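Local coordinates for uncharacterized protein Atu1656 (Agrobacterium tumefaciens, PDB 2OJH) that is of unknown function but belongs to the TolB family and folds as a six-bladed beta-propeller, at residues Phe44-Trp49 and Cys86-Gly91; Leu98-Asp103 and Ser131-Trp136; Gly184-Phe189 and Ser208-Thr213. All blocks are in the same frame, centred on the assembly; numbering follows the deposited sequence.

Contact 1: residues Phe44-Trp49 and Cys86-Gly91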
loop_
_atom_site.group_PDB
_atom_site.type_symbol
_atom_site.label_atom_id
_atom_site.label_comp_id
_atom_site.label_asym_id
_atom_site.label_seq_id
_atom_site.Cartn_x
_atom_site.Cartn_y
_atom_site.Cartn_z
ATOM N N PHE A 44 1.897 -14.796 0.518
ATOM C CA PHE A 44 2.630 -13.641 1.013
ATOM C C PHE A 44 2.092 -12.446 0.265
ATOM O O PHE A 44 1.727 -12.567 -0.914
ATOM C CB PHE A 44 4.132 -13.782 0.768
ATOM C CG PHE A 44 4.858 -14.424 1.897
ATOM C CD1 PHE A 44 4.652 -15.770 2.204
ATOM C CD2 PHE A 44 5.712 -13.668 2.692
ATOM C CE1 PHE A 44 5.319 -16.373 3.260
ATOM C CE2 PHE A 44 6.382 -14.267 3.765
ATOM C CZ PHE A 44 6.178 -15.612 4.047
ATOM N N GLU A 45 2.040 -11.296 0.942
ATOM C CA GLU A 45 1.291 -10.154 0.416
ATOM C C GLU A 45 1.966 -8.814 0.595
ATOM O O GLU A 45 2.684 -8.604 1.563
ATOM C CB GLU A 45 -0.113 -10.119 1.071
ATOM C CG GLU A 45 -0.916 -11.410 0.778
ATOM C CD GLU A 45 -2.339 -11.378 1.249
ATOM O OE1 GLU A 45 -3.181 -10.813 0.519
ATOM O OE2 GLU A 45 -2.636 -11.975 2.320
ATOM N N ALA A 46 1.708 -7.901 -0.342
ATOM C CA ALA A 46 1.855 -6.446 -0.056
ATOM C C ALA A 46 3.233 -5.961 0.418
ATOM O O ALA A 46 3.409 -5.466 1.560
ATOM C CB ALA A 46 0.717 -5.975 0.916
ATOM N N PRO A 47 4.242 -6.086 -0.463
ATOM C CA PRO A 47 5.598 -5.708 -0.044
ATOM C C PRO A 47 5.794 -4.180 0.114
ATOM O O PRO A 47 5.307 -3.394 -0.722
ATOM C CB PRO A 47 6.468 -6.256 -1.190
ATOM C CG PRO A 47 5.567 -6.222 -2.397
ATOM C CD PRO A 47 4.196 -6.579 -1.854
ATOM N N ASN A 48 6.477 -3.794 1.197
ATOM C CA ASN A 48 7.168 -2.499 1.309
ATOM C C ASN A 48 8.652 -2.716 1.011
ATOM O O ASN A 48 9.165 -3.832 1.127
ATOM C CB ASN A 48 7.168 -1.966 2.766
ATOM C CG ASN A 48 5.793 -1.830 3.371
ATOM O OD1 ASN A 48 5.542 -2.369 4.443
ATOM N ND2 ASN A 48 4.889 -1.114 2.702
ATOM N N TRP A 49 9.353 -1.634 0.673
ATOM C CA TRP A 49 10.776 -1.706 0.414
ATOM C C TRP A 49 11.459 -0.806 1.403
ATOM O O TRP A 49 11.105 0.372 1.496
ATOM C CB TRP A 49 11.046 -1.213 -1.008
ATOM C CG TRP A 49 12.365 -1.659 -1.625
ATOM C CD1 TRP A 49 13.622 -1.672 -1.039
ATOM C CD2 TRP A 49 12.548 -2.104 -2.977
ATOM N NE1 TRP A 49 14.567 -2.093 -1.966
ATOM C CE2 TRP A 49 13.929 -2.358 -3.159
ATOM C CE3 TRP A 49 11.669 -2.278 -4.070
ATOM C CZ2 TRP A 49 14.455 -2.816 -4.387
ATOM C CZ3 TRP A 49 12.191 -2.737 -5.280
ATOM C CH2 TRP A 49 13.573 -2.994 -5.428
ATOM N N CYS A 86 -2.178 -9.149 11.619
ATOM C CA CYS A 86 -1.880 -8.023 10.740
ATOM C C CYS A 86 -2.463 -8.240 9.344
ATOM O O CYS A 86 -2.473 -9.369 8.813
ATOM C CB CYS A 86 -0.370 -7.836 10.603
ATOM S SG CYS A 86 0.354 -7.289 12.118
ATOM N N ASN A 87 -2.938 -7.169 8.727
ATOM C CA ASN A 87 -3.469 -7.303 7.391
ATOM C C ASN A 87 -2.454 -6.727 6.387
ATOM O O ASN A 87 -1.293 -6.494 6.755
ATOM C CB ASN A 87 -4.872 -6.678 7.291
ATOM C CG ASN A 87 -4.876 -5.164 7.564
ATOM O OD1 ASN A 87 -3.931 -4.453 7.202
ATOM N ND2 ASN A 87 -5.980 -4.658 8.166
ATOM N N ASN A 88 -2.894 -6.482 5.156
ATOM C CA ASN A 88 -1.977 -6.090 4.059
ATOM C C ASN A 88 -1.560 -4.625 4.013
ATOM O O ASN A 88 -0.921 -4.209 3.049
ATOM C CB ASN A 88 -2.615 -6.358 2.708
ATOM C CG ASN A 88 -2.758 -7.820 2.409
ATOM O OD1 ASN A 88 -2.588 -8.694 3.293
ATOM N ND2 ASN A 88 -3.064 -8.113 1.147
ATOM N N ASP A 89 -1.922 -3.860 5.045
ATOM C CA ASP A 89 -1.777 -2.400 5.037
ATOM C C ASP A 89 -0.777 -2.036 6.103
ATOM O O ASP A 89 -1.100 -2.046 7.291
ATOM C CB ASP A 89 -3.132 -1.736 5.312
ATOM C CG ASP A 89 -4.219 -2.161 4.349
ATOM O OD1 ASP A 89 -3.985 -2.278 3.113
ATOM O OD2 ASP A 89 -5.369 -2.332 4.816
ATOM N N HIS A 90 0.451 -1.739 5.683
ATOM C CA HIS A 90 1.567 -1.575 6.616
ATOM C C HIS A 90 2.650 -0.790 5.903
ATOM O O HIS A 90 2.623 -0.648 4.703
ATOM C CB HIS A 90 2.114 -2.936 7.108
ATOM C CG HIS A 90 2.348 -3.949 6.013
ATOM N ND1 HIS A 90 3.448 -3.904 5.179
ATOM C CD2 HIS A 90 1.645 -5.048 5.645
ATOM C CE1 HIS A 90 3.392 -4.909 4.323
ATOM N NE2 HIS A 90 2.312 -5.626 4.590
ATOM N N GLY A 91 3.642 -0.292 6.614
ATOM C CA GLY A 91 4.632 0.507 5.918
ATOM C C GLY A 91 5.791 0.781 6.828
ATOM O O GLY A 91 5.788 0.331 7.980
#

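Contact 2: residues Leu98-Asp103 and Ser131-Trp136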
loop_
_atom_site.group_PDB
_atom_site.type_symbol
_atom_site.label_atom_id
_atom_site.label_comp_id
_atom_site.label_asym_id
_atom_site.label_seq_id
_atom_site.Cartn_x
_atom_site.Cartn_y
_atom_site.Cartn_z
ATOM N N LEU A 98 10.769 2.864 12.169
ATOM C CA LEU A 98 9.436 2.442 12.604
ATOM C C LEU A 98 8.679 1.705 11.538
ATOM O O LEU A 98 8.814 2.017 10.354
ATOM C CB LEU A 98 8.569 3.643 13.017
ATOM C CG LEU A 98 8.995 4.467 14.238
ATOM C CD1 LEU A 98 8.060 5.631 14.419
ATOM C CD2 LEU A 98 9.105 3.657 15.562
ATOM N N TYR A 99 7.858 0.757 11.990
ATOM C CA TYR A 99 6.851 0.116 11.162
ATOM C C TYR A 99 5.463 0.584 11.586
ATOM O O TYR A 99 5.204 0.838 12.758
ATOM C CB TYR A 99 6.918 -1.410 11.320
ATOM C CG TYR A 99 8.147 -2.104 10.775
ATOM C CD1 TYR A 99 9.025 -1.462 9.893
ATOM C CD2 TYR A 99 8.403 -3.433 11.103
ATOM C CE1 TYR A 99 10.164 -2.125 9.387
ATOM C CE2 TYR A 99 9.537 -4.106 10.611
ATOM C CZ TYR A 99 10.405 -3.448 9.747
ATOM O OH TYR A 99 11.508 -4.114 9.256
ATOM N N ALA A 100 4.568 0.690 10.621
ATOM C CA ALA A 100 3.173 0.898 10.913
ATOM C C ALA A 100 2.427 -0.337 10.427
ATOM O O ALA A 100 2.674 -0.823 9.288
ATOM C CB ALA A 100 2.682 2.144 10.217
ATOM N N ILE A 101 1.535 -0.858 11.274
ATOM C CA ILE A 101 0.771 -2.083 10.936
ATOM C C ILE A 101 -0.698 -1.837 11.203
ATOM O O ILE A 101 -1.055 -0.900 11.930
ATOM C CB ILE A 101 1.239 -3.306 11.769
ATOM C CG1 ILE A 101 1.078 -3.016 13.262
ATOM C CG2 ILE A 101 2.732 -3.643 11.471
ATOM C CD1 ILE A 101 1.509 -4.197 14.219
ATOM N N SER A 102 -1.558 -2.668 10.624
ATOM C CA SER A 102 -2.970 -2.579 10.844
ATOM C C SER A 102 -3.389 -3.973 11.339
ATOM O O SER A 102 -3.294 -4.950 10.597
ATOM C CB SER A 102 -3.675 -2.239 9.529
ATOM O OG SER A 102 -3.177 -1.019 8.994
ATOM N N ASP A 103 -3.818 -4.062 12.592
ATOM C CA ASP A 103 -4.024 -5.351 13.242
ATOM C C ASP A 103 -5.402 -5.450 13.934
ATOM O O ASP A 103 -5.973 -4.437 14.358
ATOM C CB ASP A 103 -2.908 -5.575 14.256
ATOM C CG ASP A 103 -3.112 -6.829 15.060
ATOM O OD1 ASP A 103 -2.737 -7.913 14.551
ATOM O OD2 ASP A 103 -3.644 -6.740 16.194
ATOM N N SER A 131 -9.600 1.253 10.881
ATOM C CA SER A 131 -8.672 2.114 10.148
ATOM C C SER A 131 -7.533 1.298 9.500
ATOM O O SER A 131 -6.967 0.392 10.127
ATOM C CB SER A 131 -8.113 3.181 11.075
ATOM O OG SER A 131 -9.156 3.956 11.648
ATOM N N TYR A 132 -7.229 1.603 8.229
ATOM C CA TYR A 132 -6.285 0.807 7.420
ATOM C C TYR A 132 -5.084 1.666 6.996
ATOM O O TYR A 132 -5.229 2.588 6.210
ATOM C CB TYR A 132 -7.004 0.235 6.199
ATOM C CG TYR A 132 -8.209 -0.589 6.589
ATOM C CD1 TYR A 132 -8.083 -1.964 6.863
ATOM C CD2 TYR A 132 -9.471 -0.001 6.705
ATOM C CE1 TYR A 132 -9.198 -2.732 7.214
ATOM C CE2 TYR A 132 -10.559 -0.744 7.090
ATOM C CZ TYR A 132 -10.416 -2.112 7.336
ATOM O OH TYR A 132 -11.524 -2.843 7.695
ATOM N N TRP A 133 -3.909 1.385 7.551
ATOM C CA TRP A 133 -2.712 2.195 7.284
ATOM C C TRP A 133 -2.270 2.136 5.799
ATOM O O TRP A 133 -2.170 1.043 5.220
ATOM C CB TRP A 133 -1.577 1.751 8.183
ATOM C CG TRP A 133 -0.452 2.749 8.113
ATOM C CD1 TRP A 133 -0.226 3.793 8.961
ATOM C CD2 TRP A 133 0.549 2.841 7.082
ATOM N NE1 TRP A 133 0.891 4.500 8.552
ATOM C CE2 TRP A 133 1.376 3.931 7.398
ATOM C CE3 TRP A 133 0.866 2.069 5.971
ATOM C CZ2 TRP A 133 2.460 4.295 6.597
ATOM C CZ3 TRP A 133 1.934 2.451 5.158
ATOM C CH2 TRP A 133 2.718 3.542 5.483
ATOM N N HIS A 134 -1.958 3.291 5.202
ATOM C CA HIS A 134 -1.697 3.326 3.755
ATOM C C HIS A 134 -0.525 4.190 3.244
ATOM O O HIS A 134 -0.032 3.920 2.146
ATOM C CB HIS A 134 -2.958 3.614 2.974
ATOM C CG HIS A 134 -3.746 2.383 2.633
ATOM N ND1 HIS A 134 -3.364 1.497 1.640
ATOM C CD2 HIS A 134 -4.904 1.898 3.150
ATOM C CE1 HIS A 134 -4.247 0.511 1.576
ATOM N NE2 HIS A 134 -5.183 0.724 2.488
ATOM N N GLY A 135 -0.022 5.147 4.026
ATOM C CA GLY A 135 1.165 5.930 3.581
ATOM C C GLY A 135 1.783 6.777 4.688
ATOM O O GLY A 135 1.049 7.293 5.549
ATOM N N TRP A 136 3.111 6.920 4.677
ATOM C CA TRP A 136 3.818 7.781 5.626
ATOM C C TRP A 136 4.194 9.096 4.944
ATOM O O TRP A 136 4.696 9.085 3.824
ATOM C CB TRP A 136 5.100 7.106 6.132
ATOM C CG TRP A 136 5.409 7.339 7.590
ATOM C CD1 TRP A 136 5.618 8.531 8.212
ATOM C CD2 TRP A 136 5.557 6.328 8.593
ATOM N NE1 TRP A 136 5.876 8.329 9.554
ATOM C CE2 TRP A 136 5.839 6.982 9.809
ATOM C CE3 TRP A 136 5.468 4.929 8.582
ATOM C CZ2 TRP A 136 6.045 6.280 11.000
ATOM C CZ3 TRP A 136 5.673 4.231 9.766
ATOM C CH2 TRP A 136 5.953 4.907 10.958
#

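Contact 3: residues Gly184-Phe189 and Ser208-Thr213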
loop_
_atom_site.group_PDB
_atom_site.type_symbol
_atom_site.label_atom_id
_atom_site.label_comp_id
_atom_site.label_asym_id
_atom_site.label_seq_id
_atom_site.Cartn_x
_atom_site.Cartn_y
_atom_site.Cartn_z
ATOM N N GLY A 184 5.070 15.949 -0.821
ATOM C CA GLY A 184 4.247 16.067 0.369
ATOM C C GLY A 184 3.074 17.012 0.219
ATOM O O GLY A 184 2.468 17.385 1.212
ATOM N N ARG A 185 2.762 17.410 -1.009
ATOM C CA ARG A 185 1.652 18.318 -1.262
ATOM C C ARG A 185 0.330 17.583 -1.491
ATOM O O ARG A 185 -0.757 18.143 -1.269
ATOM C CB ARG A 185 1.961 19.233 -2.458
ATOM C CG ARG A 185 3.130 20.233 -2.233
ATOM C CD ARG A 185 3.091 21.454 -3.200
ATOM N NE ARG A 185 2.531 21.159 -4.533
ATOM C CZ ARG A 185 1.386 21.669 -5.013
ATOM N NH1 ARG A 185 0.965 21.333 -6.233
ATOM N NH2 ARG A 185 0.658 22.519 -4.288
ATOM N N TRP A 186 0.427 16.334 -1.933
ATOM C CA TRP A 186 -0.756 15.563 -2.320
ATOM C C TRP A 186 -0.796 14.186 -1.677
ATOM O O TRP A 186 0.248 13.588 -1.376
ATOM C CB TRP A 186 -0.786 15.362 -3.840
ATOM C CG TRP A 186 -0.922 16.610 -4.652
ATOM C CD1 TRP A 186 0.089 17.325 -5.226
ATOM C CD2 TRP A 186 -2.143 17.276 -5.011
ATOM N NE1 TRP A 186 -0.425 18.409 -5.905
ATOM C CE2 TRP A 186 -1.791 18.402 -5.788
ATOM C CE3 TRP A 186 -3.499 17.035 -4.745
ATOM C CZ2 TRP A 186 -2.746 19.275 -6.314
ATOM C CZ3 TRP A 186 -4.451 17.913 -5.260
ATOM C CH2 TRP A 186 -4.063 19.017 -6.042
ATOM N N ILE A 187 -2.017 13.670 -1.520
ATOM C CA ILE A 187 -2.239 12.267 -1.183
ATOM C C ILE A 187 -3.058 11.697 -2.356
ATOM O O ILE A 187 -4.109 12.236 -2.661
ATOM C CB ILE A 187 -3.007 12.127 0.146
ATOM C CG1 ILE A 187 -2.083 12.482 1.344
ATOM C CG2 ILE A 187 -3.593 10.700 0.298
ATOM C CD1 ILE A 187 -2.847 12.878 2.592
ATOM N N TYR A 188 -2.557 10.645 -3.008
ATOM C CA TYR A 188 -3.280 9.969 -4.095
ATOM C C TYR A 188 -4.067 8.831 -3.450
ATOM O O TYR A 188 -3.617 8.214 -2.449
ATOM C CB TYR A 188 -2.301 9.390 -5.137
ATOM C CG TYR A 188 -1.670 10.424 -6.063
ATOM C CD1 TYR A 188 -0.777 11.396 -5.588
ATOM C CD2 TYR A 188 -1.994 10.446 -7.431
ATOM C CE1 TYR A 188 -0.227 12.372 -6.475
ATOM C CE2 TYR A 188 -1.443 11.386 -8.297
ATOM C CZ TYR A 188 -0.568 12.337 -7.817
ATOM O OH TYR A 188 -0.054 13.245 -8.695
ATOM N N PHE A 189 -5.254 8.573 -3.994
ATOM C CA PHE A 189 -6.161 7.573 -3.430
ATOM C C PHE A 189 -7.136 7.155 -4.533
ATOM O O PHE A 189 -7.044 7.672 -5.665
ATOM C CB PHE A 189 -6.878 8.141 -2.179
ATOM C CG PHE A 189 -7.856 9.264 -2.482
ATOM C CD1 PHE A 189 -7.415 10.589 -2.646
ATOM C CD2 PHE A 189 -9.214 8.990 -2.607
ATOM C CE1 PHE A 189 -8.307 11.606 -2.946
ATOM C CE2 PHE A 189 -10.135 10.022 -2.906
ATOM C CZ PHE A 189 -9.669 11.335 -3.084
ATOM N N SER A 208 -8.369 21.020 -1.729
ATOM C CA SER A 208 -8.786 20.696 -3.073
ATOM C C SER A 208 -8.548 19.218 -3.331
ATOM O O SER A 208 -7.737 18.564 -2.663
ATOM C CB SER A 208 -8.106 21.573 -4.128
ATOM O OG SER A 208 -6.836 21.078 -4.501
ATOM N N VAL A 209 -9.310 18.708 -4.298
ATOM C CA VAL A 209 -9.302 17.307 -4.715
ATOM C C VAL A 209 -9.526 17.308 -6.232
ATOM O O VAL A 209 -10.179 18.209 -6.762
ATOM C CB VAL A 209 -10.412 16.489 -3.972
ATOM C CG1 VAL A 209 -11.825 16.996 -4.329
ATOM C CG2 VAL A 209 -10.287 14.980 -4.226
ATOM N N GLU A 210 -8.981 16.316 -6.929
ATOM C CA GLU A 210 -9.108 16.240 -8.401
ATOM C C GLU A 210 -8.919 14.829 -8.960
ATOM O O GLU A 210 -8.238 14.002 -8.361
ATOM C CB GLU A 210 -8.170 17.231 -9.094
ATOM C CG GLU A 210 -6.736 17.066 -8.701
ATOM C CD GLU A 210 -5.842 18.201 -9.204
ATOM O OE1 GLU A 210 -6.235 19.390 -9.145
ATOM O OE2 GLU A 210 -4.734 17.903 -9.658
ATOM N N ARG A 211 -9.540 14.569 -10.108
ATOM C CA ARG A 211 -9.545 13.241 -10.687
ATOM C C ARG A 211 -8.257 13.031 -11.472
ATOM O O ARG A 211 -7.836 13.916 -12.231
ATOM C CB ARG A 211 -10.757 13.066 -11.604
ATOM C CG ARG A 211 -11.030 11.642 -12.012
ATOM C CD ARG A 211 -12.250 11.587 -12.874
ATOM N NE ARG A 211 -12.526 10.246 -13.378
ATOM C CZ ARG A 211 -13.609 9.924 -14.080
ATOM N NH1 ARG A 211 -14.547 10.839 -14.343
ATOM N NH2 ARG A 211 -13.768 8.679 -14.515
ATOM N N ILE A 212 -7.659 11.851 -11.315
ATOM C CA ILE A 212 -6.412 11.517 -12.005
ATOM C C ILE A 212 -6.532 10.437 -13.072
ATOM O O ILE A 212 -5.864 10.542 -14.104
ATOM C CB ILE A 212 -5.305 11.133 -11.011
ATOM C CG1 ILE A 212 -5.015 12.319 -10.072
ATOM C CG2 ILE A 212 -4.073 10.590 -11.762
ATOM C CD1 ILE A 212 -4.367 13.540 -10.708
ATOM N N THR A 213 -7.341 9.401 -12.844
ATOM C CA THR A 213 -7.672 8.480 -13.951
ATOM C C THR A 213 -9.120 8.636 -14.410
ATOM O O THR A 213 -10.009 8.976 -13.625
ATOM C CB THR A 213 -7.383 6.995 -13.630
ATOM O OG1 THR A 213 -8.183 6.562 -12.515
ATOM C CG2 THR A 213 -5.927 6.789 -13.307
#

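Contact 1: residues Phe44-Trp49 and Cys86-Gly91
Asn-48 and His-90 are joined by two hydrogen bonds. His-90 ND1 donates to Asn-48 OD1 over 2.7 Å, with the oxygen close to the imidazole plane at the ring edge, whereas the amide plane stands at 90° to the ring. Asn-48 ND2 answers with a bond of 3.1 Å to His-90 O, which it meets from above the carbonyl plane, and it also binds Pro-277 O. Although CB of His-90 does not head for the facing strand, CG lies between the backbone N and the carbonyl carbon (chi1 47°), and the ring ends beside Asn-48. Its far nitrogen, NE2, bonds to Asn-59, so the ring is held at both nitrogens, which fixes its rotation.

A second polar pair forms at the other end. Asn-88 ND2 reaches Glu-45 OE1 at 2.8 Å in a nearly straight bond (172°), striking the carboxylate from above its plane. The same oxygen is in a salt bridge with Arg-245, while Asn-88 OD1 is held by Asn-59, which also bonds to His-90.

Between the two pairs the contact is packing without a hydrogen bond: Ala-46 CB lies 3.8 Å from Asn-88 CB and 3.2 Å from Asn-88 O. The left-handed backbone of Ala-46 breaks the zigzag of the strand, and Glu-45 and Ala-46 both direct CB toward 86-91.

The segments run nearly parallel, bonded through side chains rather than backbone to backbone. Such a meeting of an innermost blade strand with the loop entering the next blade is typical of the centre of a beta-propeller.

Contact 2: residues Leu98-Asp103 and Ser131-Trp136
Ala-100 sets its methyl group on the indole of Trp-133, in a contact that joins two successive blades of the propeller. CB stands 3.5 Å from the centroid of the five-membered ring and only 12° off its normal, a CH-pi interaction over the face. The opposite face of the indole is covered by the backbone N of Gly-135, and Phe-143 meets the ring from within its own blade. CG of Trp-133 is anti to the backbone N (chi1 -169°), starting the indole toward strand 98-103.

Further out, Trp-136 brings the far rim of its benzene ring to the same strand. CZ3 lies 3.7 Å from Ala-100 CB, and CH2 lies 3.6 Å from Leu-98 CB, the leucine side chain crossing the indole at about a right angle. Trp-136 is modelled in two conformers, so these last contacts describe one of them. A classic beta bulge at His-134 and Gly-135 shifts the alternation, consistent with Trp-133 and Trp-136, three residues apart, both pointing across the interface.

The strands run roughly antiparallel, with their axes 6.2 Å apart at the closest point, but they face each other as layers and share no backbone-to-backbone hydrogen bonds. At the polar edge Ser-102 OG is held twice: it gives its proton to Asp-89 O and accepts from Trp-133 N at 2.9 Å, with an N-H...O angle of 161°.

Contact 3: residues Gly184-Phe189 and Ser208-Thr213
Trp-186 and Tyr-188 reach across a single blade of the beta-propeller to meet Glu-210 and Ile-212 of its outermost strand and the turn after it. Strand 198-203 runs between the two segments, which keeps Trp-186 CA 9.0 Å from Val-209 CA; the contact is therefore made by side-chain ends alone, without a hydrogen bond between the segments.

The buried rings of Trp-186 and Tyr-188 are bound in by Arg-201 of the intervening strand. It forms a cation-pi contact with Trp-186, a salt bridge with Glu-210 OE2 and a hydrogen bond with Tyr-188 OH, which also bonds to Met-256 O. Within this group Trp-186 CH2 comes within 3.7 Å of Glu-210 CD, the two side chains crossing at about a right angle with ring and carboxylate planes 34° apart. Glu-210 arrives there with CG between its backbone N and carbonyl carbon (chi1 56°) and an extended chain beyond. Next to it, Tyr-188 CE2 touches Ile-212 CG1 at 4.1 Å.

The solvent side is formed by Ser-208 and Val-209, each modelled in two conformers, so their touches are less certain. Ser-208 OG lies 3.8 Å from Trp-186 CH2, the ring atom that Glu-210 also meets. On the other face of the sheet the exposed Val-209 puts CG2 at the edge of the buried Phe-189 ring, 3.9 Å from CZ. At the end of the strand the extended Arg-211 side chain reaches forward, its NE donating to Thr-213 O at 2.8 Å, while NH2 forms a salt bridge with Asp-214 OD1.

In the fold
From the N terminus, the chain runs through strand 45-49 and the rest of its blade before the loop at 86-91 returns to that strand, closing contact 1 near the centre of the molecule. Strand 98-103 follows, and after two more strands 131-136 comes back against it in contact 2. The first two contacts adjoin, their centres 9 Å apart: Gly-91 N lies 2.9 Å from Ala-100 O, a probable hydrogen bond. Together they connect three consecutive blades. Contact 3 stays within a later blade, about 20 Å from contact 2 between centres, and spans it from its second strand to its outermost. All three are in series, with none nested or crossing.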